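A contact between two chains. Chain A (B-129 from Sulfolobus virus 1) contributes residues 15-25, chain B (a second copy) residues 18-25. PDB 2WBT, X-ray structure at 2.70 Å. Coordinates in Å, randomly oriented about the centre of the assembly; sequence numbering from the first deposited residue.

Chain A, residues 15-25: SNHKGIFIHVT
Chain B, residues 18-25: KGIFIHVT

Two copies of one protein join here by pairing a short strand from each copy antiparallel, with an aromatic pair on one face and aliphatic side chains on the other. Strand 20-23 of chain A runs against strand 19-22 of chain B at 153° between their N-to-C directions, and the register centres on F21(A) opposite F21(B), a non-hydrogen-bonded pair with CA atoms 4.6 Å apart. The flanking pairs, I20(A) with I22(B) and I22(A) with I20(B), carry the ladder: I20(A) N to I22(B) O is 3.2 Å, I22(B) N to I20(A) O 2.9 Å, I22(A) N to I20(B) O 2.8 Å and I20(B) N to I22(A) O 2.9 Å.

Backbone angles stay extended through the strands, near -73/120, -89/106 and -97/112 for residues 20-22 of chain A and -130/148, -102/121 and -94/116 in chain B. Alternation therefore sends both phenylalanines to one face and the isoleucines to the other. The phenylalanines break the symmetry: F21(A) is t (chi2 -100°), F21(B) m (chi2 110°). The edge of F21(A) points at the face of F21(B), centroids 5.0 Å apart and planes at 61°. On the opposite face of the F21(B) ring lies K18(A), its CB 3.9 Å from the ring centroid in a CH-pi contact, so that ring is sandwiched.

On the isoleucine face, I22(A) and I22(B), both m,t, meet tip to tip, CD1 to CD1 at 3.3 Å. I20(A) is also m,t, whereas I20(B) is p,t. The valines extend this apolar layer: I20(A) CD1 lies 4.3 Å from V24(B) CB, and V24(A) CG1 4.3 Å from I20(B) CG2.

The ends differ. At one, H23(B) (m, chi2 -30°) donates from ND1 to K18(A) O at 2.9 Å, nearly straight at 166°. At the other, the backbone of V24(A) donates from N to K18(B) O at 3.1 Å, while H23(A) (t, chi2 80°) receives only a weak bond, K18(B) N to H23(A) ND1 at 3.4 Å.

Glycine lets the backbones close up. H23(A) and G19(B) approach to 4.0 Å between CA atoms; an ideal CB on G19(B) would lie 2.3 Å from I22(A) O. One on G19(A) would lie 2.4 Å from I22(B) O, and its phi/psi of 101/-142 independently calls for glycine. Before it, the chain A turn is braced by K18(A) N donating to N16(A) OD1 at 2.8 Å.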

# COMPACT_ATOMS: atom_id res chain seq x y z
N SER A 15 6.86 -21.52 -16.60
CA SER A 15 7.82 -20.83 -17.47
C SER A 15 7.16 -19.98 -18.57
O SER A 15 7.82 -19.61 -19.55
CB SER A 15 8.76 -21.85 -18.12
OG SER A 15 9.85 -21.21 -18.76
N ASN A 16 5.87 -19.67 -18.41
CA ASN A 16 5.15 -18.86 -19.39
C ASN A 16 5.68 -17.42 -19.39
O ASN A 16 5.94 -16.84 -18.34
CB ASN A 16 3.65 -18.88 -19.10
CG ASN A 16 2.82 -18.37 -20.27
OD1 ASN A 16 3.15 -17.37 -20.90
ND2 ASN A 16 1.72 -19.07 -20.57
N HIS A 17 5.82 -16.86 -20.59
CA HIS A 17 6.40 -15.52 -20.77
C HIS A 17 5.38 -14.42 -20.48
O HIS A 17 5.75 -13.33 -20.04
CB HIS A 17 6.96 -15.37 -22.18
CG HIS A 17 8.01 -16.39 -22.53
ND1 HIS A 17 7.70 -17.71 -22.80
CD2 HIS A 17 9.35 -16.28 -22.64
CE1 HIS A 17 8.82 -18.36 -23.07
NE2 HIS A 17 9.83 -17.52 -22.98
N LYS A 18 4.11 -14.72 -20.74
CA LYS A 18 3.00 -13.83 -20.37
C LYS A 18 2.90 -13.65 -18.85
O LYS A 18 2.31 -12.68 -18.38
CB LYS A 18 1.67 -14.36 -20.91
CG LYS A 18 1.43 -14.10 -22.38
CD LYS A 18 0.35 -15.02 -22.92
CE LYS A 18 -0.27 -14.48 -24.21
NZ LYS A 18 -1.43 -15.29 -24.65
N GLY A 19 3.44 -14.61 -18.10
CA GLY A 19 3.59 -14.48 -16.65
C GLY A 19 2.54 -15.21 -15.84
O GLY A 19 2.11 -16.31 -16.19
N ILE A 20 2.13 -14.58 -14.73
CA ILE A 20 1.21 -15.19 -13.76
C ILE A 20 -0.22 -15.26 -14.29
O ILE A 20 -0.82 -14.23 -14.59
CB ILE A 20 1.20 -14.38 -12.44
CG1 ILE A 20 2.52 -14.55 -11.69
CG2 ILE A 20 0.05 -14.84 -11.55
CD1 ILE A 20 2.68 -13.59 -10.53
N PHE A 21 -0.75 -16.47 -14.39
CA PHE A 21 -2.14 -16.68 -14.80
C PHE A 21 -3.07 -16.64 -13.59
O PHE A 21 -3.10 -17.59 -12.80
CB PHE A 21 -2.31 -18.01 -15.54
CG PHE A 21 -3.69 -18.22 -16.11
CD1 PHE A 21 -4.61 -19.01 -15.45
CD2 PHE A 21 -4.06 -17.61 -17.30
CE1 PHE A 21 -5.89 -19.21 -15.97
CE2 PHE A 21 -5.34 -17.80 -17.83
CZ PHE A 21 -6.25 -18.60 -17.16
N ILE A 22 -3.80 -15.55 -13.44
CA ILE A 22 -4.81 -15.42 -12.39
C ILE A 22 -6.18 -15.76 -12.97
O ILE A 22 -6.70 -15.03 -13.81
CB ILE A 22 -4.84 -13.99 -11.81
CG1 ILE A 22 -3.54 -13.71 -11.04
CG2 ILE A 22 -6.05 -13.82 -10.89
CD1 ILE A 22 -3.54 -12.39 -10.31
N HIS A 23 -6.75 -16.88 -12.53
CA HIS A 23 -8.06 -17.32 -12.99
C HIS A 23 -9.14 -16.37 -12.49
O HIS A 23 -9.14 -15.98 -11.32
CB HIS A 23 -8.37 -18.75 -12.55
CG HIS A 23 -9.78 -19.16 -12.80
ND1 HIS A 23 -10.23 -19.58 -14.04
CD2 HIS A 23 -10.86 -19.22 -11.98
CE1 HIS A 23 -11.51 -19.88 -13.97
NE2 HIS A 23 -11.92 -19.67 -12.73
N VAL A 24 -10.05 -16.01 -13.38
CA VAL A 24 -11.04 -14.98 -13.10
C VAL A 24 -12.38 -15.30 -13.77
O VAL A 24 -12.44 -16.07 -14.73
CB VAL A 24 -10.50 -13.61 -13.57
CG1 VAL A 24 -10.82 -13.37 -15.04
CG2 VAL A 24 -11.05 -12.52 -12.71
N THR A 25 -13.46 -14.72 -13.25
CA THR A 25 -14.81 -14.94 -13.79
C THR A 25 -15.00 -14.20 -15.12
O THR A 25 -14.04 -13.64 -15.65
CB THR A 25 -15.90 -14.48 -12.78
OG1 THR A 25 -15.83 -13.07 -12.58
CG2 THR A 25 -15.73 -15.20 -11.45
N LYS B 18 -10.43 -20.05 -17.37
CA LYS B 18 -10.20 -18.76 -18.07
C LYS B 18 -9.83 -17.66 -17.08
O LYS B 18 -10.36 -17.61 -15.97
CB LYS B 18 -11.44 -18.37 -18.88
CG LYS B 18 -11.70 -19.29 -20.06
CD LYS B 18 -12.97 -18.93 -20.80
CE LYS B 18 -13.24 -19.91 -21.93
NZ LYS B 18 -14.57 -19.70 -22.55
N GLY B 19 -8.92 -16.78 -17.49
CA GLY B 19 -8.42 -15.72 -16.61
C GLY B 19 -7.60 -14.66 -17.30
O GLY B 19 -7.78 -14.38 -18.49
N ILE B 20 -6.68 -14.05 -16.54
CA ILE B 20 -5.81 -12.99 -17.05
C ILE B 20 -4.34 -13.26 -16.72
O ILE B 20 -4.03 -13.87 -15.69
CB ILE B 20 -6.21 -11.60 -16.49
CG1 ILE B 20 -6.14 -11.57 -14.96
CG2 ILE B 20 -7.61 -11.23 -16.97
CD1 ILE B 20 -6.54 -10.24 -14.36
N PHE B 21 -3.46 -12.81 -17.60
CA PHE B 21 -2.01 -12.92 -17.41
C PHE B 21 -1.44 -11.58 -16.94
O PHE B 21 -1.57 -10.58 -17.64
CB PHE B 21 -1.32 -13.33 -18.71
CG PHE B 21 -1.34 -14.81 -18.98
CD1 PHE B 21 -2.12 -15.33 -20.01
CD2 PHE B 21 -0.57 -15.68 -18.23
CE1 PHE B 21 -2.14 -16.69 -20.27
CE2 PHE B 21 -0.58 -17.05 -18.48
CZ PHE B 21 -1.37 -17.56 -19.51
N ILE B 22 -0.82 -11.58 -15.77
CA ILE B 22 -0.11 -10.41 -15.26
C ILE B 22 1.36 -10.54 -15.65
O ILE B 22 2.04 -11.46 -15.21
CB ILE B 22 -0.26 -10.26 -13.74
CG1 ILE B 22 -1.74 -10.31 -13.34
CG2 ILE B 22 0.37 -8.95 -13.27
CD1 ILE B 22 -2.01 -9.95 -11.90
N HIS B 23 1.84 -9.62 -16.49
CA HIS B 23 3.13 -9.77 -17.18
C HIS B 23 4.34 -9.57 -16.27
O HIS B 23 5.06 -8.57 -16.37
CB HIS B 23 3.22 -8.85 -18.40
CG HIS B 23 2.06 -8.98 -19.34
ND1 HIS B 23 1.36 -10.15 -19.51
CD2 HIS B 23 1.49 -8.08 -20.18
CE1 HIS B 23 0.40 -9.97 -20.40
NE2 HIS B 23 0.46 -8.72 -20.82
N VAL B 24 4.57 -10.54 -15.40
CA VAL B 24 5.68 -10.53 -14.45
C VAL B 24 6.91 -11.18 -15.10
O VAL B 24 6.76 -11.94 -16.05
CB VAL B 24 5.27 -11.26 -13.13
CG1 VAL B 24 6.27 -12.34 -12.75
CG2 VAL B 24 5.08 -10.26 -12.00
N THR B 25 8.10 -10.88 -14.59
CA THR B 25 9.32 -11.44 -15.17
C THR B 25 9.48 -12.91 -14.79
O THR B 25 8.87 -13.39 -13.83
CB THR B 25 10.61 -10.70 -14.75
OG1 THR B 25 11.09 -11.19 -13.49
CG2 THR B 25 10.38 -9.19 -14.66